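Local coordinates for protein INRS (Synechocystis sp. pcc 6803, PDB 5FMN) that senses nickel as a CsoR-family transcriptional regulator, and probably represses transcription by binding DNA until the metal is bound, at the interface of chains A and B and the interface of chains A and C. Coordinates in Å, arbitrary orientation; residue numbers count along the deposited sequence, not the author numbering. Chains: chain A/B/C, INRS.

Four chains make up the deposited assembly, and chain A meets chain B at contacts 1 and 2 and chain C at contacts 3 and 4. Contact 1 sets helix 53-89 of A against helix 92-106 of B, and contact 2, about 25 Å away between C-alpha centres, the first helices of both chains. Contacts 3 and 4 are about 13 Å apart: in contact 3 both chains give helices 53-89 and 92-106, in contact 4 A's helix 92-106 and A:Leu107 meet C's helix 53-89. A's long helix thus spans contacts 1 and 3, about 38 Å apart, joining two two-fold interfaces, as expected in this tetrameric family.

Contact 1: the interface of chains A and B. Residues chain A 54, 57-58, 61; chain B 101, 105.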
# COMPACT_ATOMS: atom_id res chain seq x y z
N PRO A 54 -1.97 -13.03 -15.60
CA PRO A 54 -1.41 -11.67 -15.64
C PRO A 54 -2.32 -10.61 -16.26
O PRO A 54 -2.33 -9.48 -15.77
CB PRO A 54 -0.14 -11.83 -16.48
CG PRO A 54 0.26 -13.27 -16.31
CD PRO A 54 -1.01 -14.04 -16.08
N LEU A 57 -4.99 -9.92 -13.69
CA LEU A 57 -4.40 -9.08 -12.62
C LEU A 57 -4.09 -7.64 -13.04
O LEU A 57 -4.20 -6.73 -12.21
CB LEU A 57 -3.15 -9.72 -12.06
CG LEU A 57 -3.38 -11.05 -11.32
CD1 LEU A 57 -2.07 -11.67 -10.89
CD2 LEU A 57 -4.28 -10.86 -10.09
N ILE A 58 -3.70 -7.43 -14.31
CA ILE A 58 -3.55 -6.09 -14.89
C ILE A 58 -4.84 -5.27 -14.86
O ILE A 58 -4.84 -4.09 -14.50
CB ILE A 58 -3.04 -6.16 -16.35
CG1 ILE A 58 -1.51 -6.39 -16.37
CG2 ILE A 58 -3.37 -4.89 -17.12
CD1 ILE A 58 -1.03 -7.20 -17.54
N ALA A 61 -5.63 -4.52 -11.11
CA ALA A 61 -4.77 -3.40 -10.67
C ALA A 61 -5.37 -2.05 -11.06
O ALA A 61 -5.41 -1.12 -10.25
CB ALA A 61 -3.36 -3.54 -11.27
N GLU B 101 6.15 -12.57 -12.90
CA GLU B 101 5.28 -11.71 -13.68
C GLU B 101 3.97 -11.48 -12.96
O GLU B 101 3.41 -10.38 -13.00
CB GLU B 101 4.94 -12.29 -15.08
CG GLU B 101 4.76 -11.16 -16.12
CD GLU B 101 3.75 -11.40 -17.26
OE1 GLU B 101 3.76 -12.46 -17.95
OE2 GLU B 101 2.97 -10.45 -17.56
N ARG B 105 2.44 -7.86 -11.29
CA ARG B 105 1.15 -7.19 -11.60
C ARG B 105 0.21 -7.21 -10.41
O ARG B 105 -0.72 -6.42 -10.33
CB ARG B 105 0.47 -7.79 -12.86
CG ARG B 105 1.37 -7.91 -14.12
CD ARG B 105 1.57 -6.65 -14.97
NE ARG B 105 2.61 -5.77 -14.44
CZ ARG B 105 3.93 -6.01 -14.49
NH1 ARG B 105 4.42 -7.15 -15.01
NH2 ARG B 105 4.77 -5.12 -13.96
O HOH W 1 -3.36 -6.61 -9.54
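A:Ile58 and B:Arg105 lie side by side and point the same way, so the aliphatic part of the arginine runs alongside the isoleucine. The tightest point is CD of B:Arg105 against CG1 of A:Ile58 at 3.4 Å, and the isoleucine tip CD1 follows at 3.7 Å from the same CD. A:Ile58 turns its CG1 branch anti to the carbonyl carbon (chi1 -80°), which lays that branch against the arginine. The arginine bends at chi2 (-82°) and again at chi3, bends that swing the guanidinium away and leave CG and CD against A:Ile58. A:Pro54, one helical turn earlier, meets its partner differently: its ring and the side chain of B:Glu101 cross at about a right angle. Ring carbon CB sits 3.6 Å from carboxylate oxygen OE2 of B:Glu101, a van der Waals contact. Direct polar pairing between the chains is absent here. Instead, one water joins the backbones, 2.8 Å from the carbonyl O of A:Leu57 and 2.8 Å from the carbonyl O of B:Arg105. A:Ala61 adds its CB at 4.0 Å from that same B:Arg105 carbonyl oxygen. This mostly apolar helix-to-helix packing probably helps hold the A-B pair together; it joins the first two turns or so of helix 53-89 in chain A to the C-terminal end of helix 92-106 in chain B, and the two-fold axis repeats it with the chains exchanged.

Contact 2: the interface of chains A and B. Residues chain A 30, 33-34, 37; chain B 44, 47-48.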
# COMPACT_ATOMS: atom_id res chain seq x y z
N VAL A 30 -20.29 9.82 -8.62
CA VAL A 30 -21.20 8.77 -9.03
C VAL A 30 -20.72 8.15 -10.34
O VAL A 30 -20.70 6.92 -10.49
CB VAL A 30 -22.66 9.31 -9.16
CG1 VAL A 30 -23.56 8.34 -9.94
CG2 VAL A 30 -23.22 9.59 -7.76
N LEU A 33 -17.75 5.93 -9.93
CA LEU A 33 -18.17 4.70 -9.31
C LEU A 33 -18.94 3.76 -10.26
O LEU A 33 -18.72 2.58 -10.24
CB LEU A 33 -19.03 4.99 -8.10
CG LEU A 33 -18.29 5.56 -6.89
CD1 LEU A 33 -19.26 6.23 -5.92
CD2 LEU A 33 -17.53 4.44 -6.21
N SER A 34 -19.79 4.30 -11.12
CA SER A 34 -20.33 3.53 -12.25
C SER A 34 -19.26 2.93 -13.16
O SER A 34 -19.39 1.78 -13.54
CB SER A 34 -21.28 4.39 -13.10
OG SER A 34 -22.37 4.79 -12.32
N GLU A 37 -17.66 -0.01 -11.45
CA GLU A 37 -18.64 -1.12 -11.52
C GLU A 37 -18.58 -1.84 -12.86
O GLU A 37 -18.45 -3.07 -12.93
CB GLU A 37 -20.03 -0.51 -11.29
CG GLU A 37 -21.09 -1.38 -10.65
CD GLU A 37 -22.47 -0.77 -10.80
OE1 GLU A 37 -22.61 0.47 -10.70
OE2 GLU A 37 -23.43 -1.54 -11.02
N LYS B 44 -22.32 3.79 -4.27
CA LYS B 44 -22.90 4.81 -5.15
C LYS B 44 -24.20 5.37 -4.57
O LYS B 44 -24.37 6.58 -4.47
CB LYS B 44 -23.10 4.26 -6.56
CG LYS B 44 -23.78 5.23 -7.49
CD LYS B 44 -23.60 4.86 -8.96
CE LYS B 44 -23.78 3.37 -9.20
NZ LYS B 44 -24.39 3.08 -10.52
N VAL B 47 -23.47 7.79 -1.73
CA VAL B 47 -23.06 9.10 -2.19
C VAL B 47 -24.28 9.94 -2.61
O VAL B 47 -24.38 11.11 -2.24
CB VAL B 47 -22.04 8.96 -3.33
CG1 VAL B 47 -21.79 10.30 -4.03
CG2 VAL B 47 -20.73 8.39 -2.81
N GLN B 48 -25.21 9.33 -3.35
CA GLN B 48 -26.44 10.00 -3.78
C GLN B 48 -27.27 10.48 -2.58
O GLN B 48 -27.91 11.51 -2.66
CB GLN B 48 -27.27 9.08 -4.68
CG GLN B 48 -26.63 8.90 -6.06
CD GLN B 48 -27.24 7.78 -6.89
OE1 GLN B 48 -27.62 6.73 -6.37
NE2 GLN B 48 -27.29 7.99 -8.20
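B:Lys44 reaches across to A:Ser34 and A:Glu37 and supplies the polar part of this helix-to-helix contact. Its ammonium NZ donates a hydrogen bond to the hydroxyl OG of A:Ser34 at 3.2 Å, and a second, which is also a salt bridge, to carboxylate oxygen OE1 of A:Glu37 at 3.2 Å. Both bonds are fairly long, and the ammonium is gripped by two oxygens of chain A, one hydroxyl and one carboxylate. The acid presents OE1 nearly end-on, along its C-O axis, from a chain extended beyond CG, and the two side chains cross at about a right angle. The lysine starts with CG anti to its backbone N (chi1 176°) and then bends at chi3 (44°), which brings the ammonium round to the two oxygens.

The apolar contacts belong mainly to A:Val30 and A:Leu33. A:Val30 divides its methyls between partners: CG1 lies against the lysine's methylene chain, while CG2 faces CG of B:Gln48 at 3.9 Å and CG1 of B:Val47 at 4.1 Å. The two valines slide past each other in opposite directions, whereas B:Gln48 crosses A:Val30 at about a right angle. A:Leu33 places CD1 over the base of the lysine, 4.0 Å from its CA, and also reaches CG2 of B:Val47. Helix 23-48 of chain A thus packs on helix 26-48 of chain B, probably part of the dimer formed by chains A and B. Closest among the apolar pairs is CG1 of A:Val30 with CD of B:Lys44, at 3.6 Å.

Contact 3: the interface of chains A and C. Residues chain A 79, 82-83, 86, 92, 95-96, 99; chain C 83, 86, 96, 99.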
# COMPACT_ATOMS: atom_id res chain seq x y z
N MET A 79 -11.59 17.04 3.90
CA MET A 79 -10.57 17.96 4.33
C MET A 79 -10.90 19.40 3.99
O MET A 79 -10.73 20.29 4.83
CB MET A 79 -9.25 17.50 3.75
CG MET A 79 -8.64 16.48 4.70
SD MET A 79 -7.47 15.21 4.18
CE MET A 79 -6.53 15.00 5.69
N CYS A 82 -13.49 20.70 6.45
CA CYS A 82 -12.91 20.92 7.76
C CYS A 82 -12.12 22.22 7.80
O CYS A 82 -12.28 23.01 8.71
CB CYS A 82 -12.02 19.75 8.19
SG CYS A 82 -12.91 18.22 8.54
N ILE A 83 -11.29 22.45 6.79
CA ILE A 83 -10.44 23.66 6.77
C ILE A 83 -11.28 24.90 6.50
O ILE A 83 -11.02 25.95 7.06
CB ILE A 83 -9.27 23.53 5.76
CG1 ILE A 83 -8.24 22.54 6.33
CG2 ILE A 83 -8.58 24.84 5.45
CD1 ILE A 83 -7.02 22.32 5.46
N ALA A 86 -13.07 25.80 9.68
CA ALA A 86 -12.08 26.39 10.59
C ALA A 86 -11.80 27.86 10.30
O ALA A 86 -11.74 28.68 11.22
CB ALA A 86 -10.79 25.61 10.54
N ILE A 92 -10.21 25.30 15.78
CA ILE A 92 -9.14 24.69 15.02
C ILE A 92 -8.72 23.32 15.59
O ILE A 92 -8.53 22.37 14.82
CB ILE A 92 -7.91 25.60 14.94
CG1 ILE A 92 -8.28 26.94 14.33
CG2 ILE A 92 -6.76 24.94 14.18
CD1 ILE A 92 -7.27 28.00 14.66
N GLU A 95 -11.21 20.57 14.50
CA GLU A 95 -11.19 20.32 13.09
C GLU A 95 -9.94 19.54 12.74
O GLU A 95 -9.99 18.62 11.93
CB GLU A 95 -11.25 21.61 12.28
CG GLU A 95 -12.58 22.35 12.29
CD GLU A 95 -13.76 21.48 11.89
OE1 GLU A 95 -13.54 20.43 11.24
OE2 GLU A 95 -14.93 21.87 12.17
N LEU A 96 -8.82 19.94 13.31
CA LEU A 96 -7.57 19.21 13.13
C LEU A 96 -7.70 17.75 13.56
O LEU A 96 -7.18 16.84 12.90
CB LEU A 96 -6.45 19.89 13.94
CG LEU A 96 -5.09 19.21 13.82
CD1 LEU A 96 -4.64 19.17 12.36
CD2 LEU A 96 -4.06 19.91 14.71
N LEU A 99 -9.54 15.81 11.00
CA LEU A 99 -8.73 15.53 9.85
C LEU A 99 -7.84 14.32 10.12
O LEU A 99 -7.79 13.39 9.31
CB LEU A 99 -7.87 16.73 9.53
CG LEU A 99 -8.58 17.95 8.96
CD1 LEU A 99 -7.57 19.06 8.72
CD2 LEU A 99 -9.32 17.60 7.68
N ILE C 83 -4.04 24.42 8.49
CA ILE C 83 -5.34 24.78 9.04
C ILE C 83 -5.28 25.98 10.00
O ILE C 83 -6.21 26.82 10.02
CB ILE C 83 -6.07 23.58 9.68
CG1 ILE C 83 -7.57 23.91 9.81
CG2 ILE C 83 -5.49 23.26 11.04
CD1 ILE C 83 -8.38 22.84 10.50
N ALA C 86 -4.92 29.13 7.80
CA ALA C 86 -6.25 29.38 7.25
C ALA C 86 -7.19 30.13 8.18
O ALA C 86 -7.85 31.09 7.77
CB ALA C 86 -6.92 28.06 6.82
N LEU C 96 -5.42 24.80 1.29
CA LEU C 96 -5.83 23.52 0.70
C LEU C 96 -4.78 22.95 -0.26
O LEU C 96 -4.53 21.75 -0.27
CB LEU C 96 -7.15 23.66 -0.06
CG LEU C 96 -8.42 23.71 0.78
CD1 LEU C 96 -9.61 23.60 -0.18
CD2 LEU C 96 -8.47 22.63 1.85
N LEU C 99 -1.83 21.54 1.49
CA LEU C 99 -2.10 20.30 2.15
C LEU C 99 -2.05 19.22 1.12
O LEU C 99 -1.50 18.15 1.38
CB LEU C 99 -3.49 20.29 2.80
CG LEU C 99 -3.51 19.57 4.15
CD1 LEU C 99 -4.93 19.55 4.70
CD2 LEU C 99 -2.96 18.16 4.02
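C:Ile83 pushes its side chain into chain A between A:Ile83, A:Ala86 and the start of helix 92-106, in an apolar helix-packing contact of this CsoR-family, all-helical sensor. Its CB comes first, 4.1 Å from CG1 of A:Ile83. The side branch, CG2, meets CG2 of A:Ile92 at 3.8 Å; those two side chains slide past each other in opposite directions. The main branch continues through CG1, which is anti to the backbone N (chi1 -162°), a turn that points it into chain A. This carbon touches the methyl of A:Ala86 at 3.7 Å and CG1 of A:Ile83 at 3.8 Å, the two isoleucines crossing obliquely. From there the chain runs on straight, and its tip CD1 ends against CB of A:Glu95 at 3.6 Å, with CB of A:Ala86 beside it.

The equivalent residue on the other side takes a different shape. A:Ile83 has CG1 anti to the carbonyl carbon instead (chi1 -72°), which sends its tip towards helix 92-106 of chain C. There CD1 meets CD1 of C:Leu99 at 3.5 Å and CD2 of C:Leu96 at 3.9 Å, while its CG2 branch turns to the methyl of C:Ala86. A:Cys82, beside A:Ile83 on the same helix, is a likely metal ligand in this family, which would put the packing next to the nickel-sensing site.

Contact 4: the interface of chains A and C. Residues chain A 100, 103-104, 107; chain C 72, 76.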
# COMPACT_ATOMS: atom_id res chain seq x y z
N LYS A 100 -7.22 14.30 11.29
CA LYS A 100 -6.31 13.20 11.66
C LYS A 100 -7.00 11.84 11.80
O LYS A 100 -6.43 10.79 11.43
CB LYS A 100 -5.61 13.54 12.97
CG LYS A 100 -4.57 14.63 12.88
CD LYS A 100 -4.40 15.20 14.28
CE LYS A 100 -3.01 15.71 14.58
NZ LYS A 100 -2.78 15.72 16.05
N LEU A 103 -7.59 10.57 8.24
CA LEU A 103 -6.34 10.01 7.77
C LEU A 103 -5.98 8.68 8.44
O LEU A 103 -5.32 7.86 7.82
CB LEU A 103 -5.18 10.98 8.02
CG LEU A 103 -5.01 12.15 7.05
CD1 LEU A 103 -3.82 13.00 7.48
CD2 LEU A 103 -4.79 11.63 5.64
N ASP A 104 -6.31 8.51 9.72
CA ASP A 104 -6.11 7.22 10.39
C ASP A 104 -6.83 6.09 9.63
O ASP A 104 -6.22 5.07 9.30
CB ASP A 104 -6.60 7.24 11.84
CG ASP A 104 -5.67 8.02 12.77
OD1 ASP A 104 -4.50 8.25 12.42
OD2 ASP A 104 -6.14 8.45 13.84
N LEU A 107 -5.54 5.37 5.81
CA LEU A 107 -4.36 4.51 5.73
C LEU A 107 -4.51 3.31 6.69
O LEU A 107 -4.96 2.22 6.30
CB LEU A 107 -3.10 5.34 6.03
CG LEU A 107 -3.11 6.82 5.59
CD1 LEU A 107 -2.26 7.64 6.55
CD2 LEU A 107 -2.66 7.03 4.15
OXT LEU A 107 -4.25 3.36 7.90
N ARG C 72 4.03 10.18 9.04
CA ARG C 72 2.73 10.60 9.55
C ARG C 72 2.88 11.78 10.54
O ARG C 72 2.12 12.73 10.48
CB ARG C 72 2.02 9.39 10.16
CG ARG C 72 0.61 9.63 10.64
CD ARG C 72 -0.28 10.33 9.63
NE ARG C 72 -1.31 11.09 10.35
CZ ARG C 72 -2.42 10.56 10.87
NH1 ARG C 72 -2.72 9.29 10.67
NH2 ARG C 72 -3.25 11.33 11.56
N ASP C 76 1.20 15.45 10.04
CA ASP C 76 0.33 16.05 11.06
C ASP C 76 0.72 17.48 11.40
O ASP C 76 -0.14 18.35 11.43
CB ASP C 76 0.34 15.21 12.33
CG ASP C 76 -0.50 13.95 12.20
OD1 ASP C 76 -1.27 13.87 11.20
OD2 ASP C 76 -0.40 13.08 13.13
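C:Arg72 sends its guanidinium across to A:Asp104 and the backbone of A:Lys100. The ionic part comes first: NH1 donates to carboxylate oxygen OD1 of A:Asp104 at 2.7 Å, a hydrogen bond and salt bridge with 152° at the hydrogen. The oxygen is met nearly end-on, the carboxylate and guanidinium planes stand 44° apart, and one oxygen takes one N-H rather than the two groups meeting as a coplanar, two-pronged pair.

Within chain C a second salt bridge steers the arginine. NE and NH2 both donate to OD1 of C:Asp76, NE at 2.9 Å, and that oxygen lies in the guanidinium plane. Held by two nitrogens side-on, the group is restrained in its rotation. The arginine leaves its helix with CG anti to the backbone N and bends at chi2 (50°), which carries the guanidinium over to chain A while NE and NH2 still face C:Asp76.

A further hydrogen bond runs from NH2 to the carbonyl O of A:Lys100 at 3.2 Å, with the oxygen tilted out of the guanidinium plane. NH2 therefore serves both chains.

Apolar contacts fill in around the charges. CB of A:Leu103 sits over one guanidinium face, towards its rim, 4.0 Å from CZ of C:Arg72. The aliphatic chain of A:Lys100 passes C:Asp76, its CE 3.9 Å from CG of the acid, while its ammonium may soften the local negative charge.

For the protein, this network ties helix 92-106 of one chain to helix 53-89 of another and probably helps hold the tetramer together.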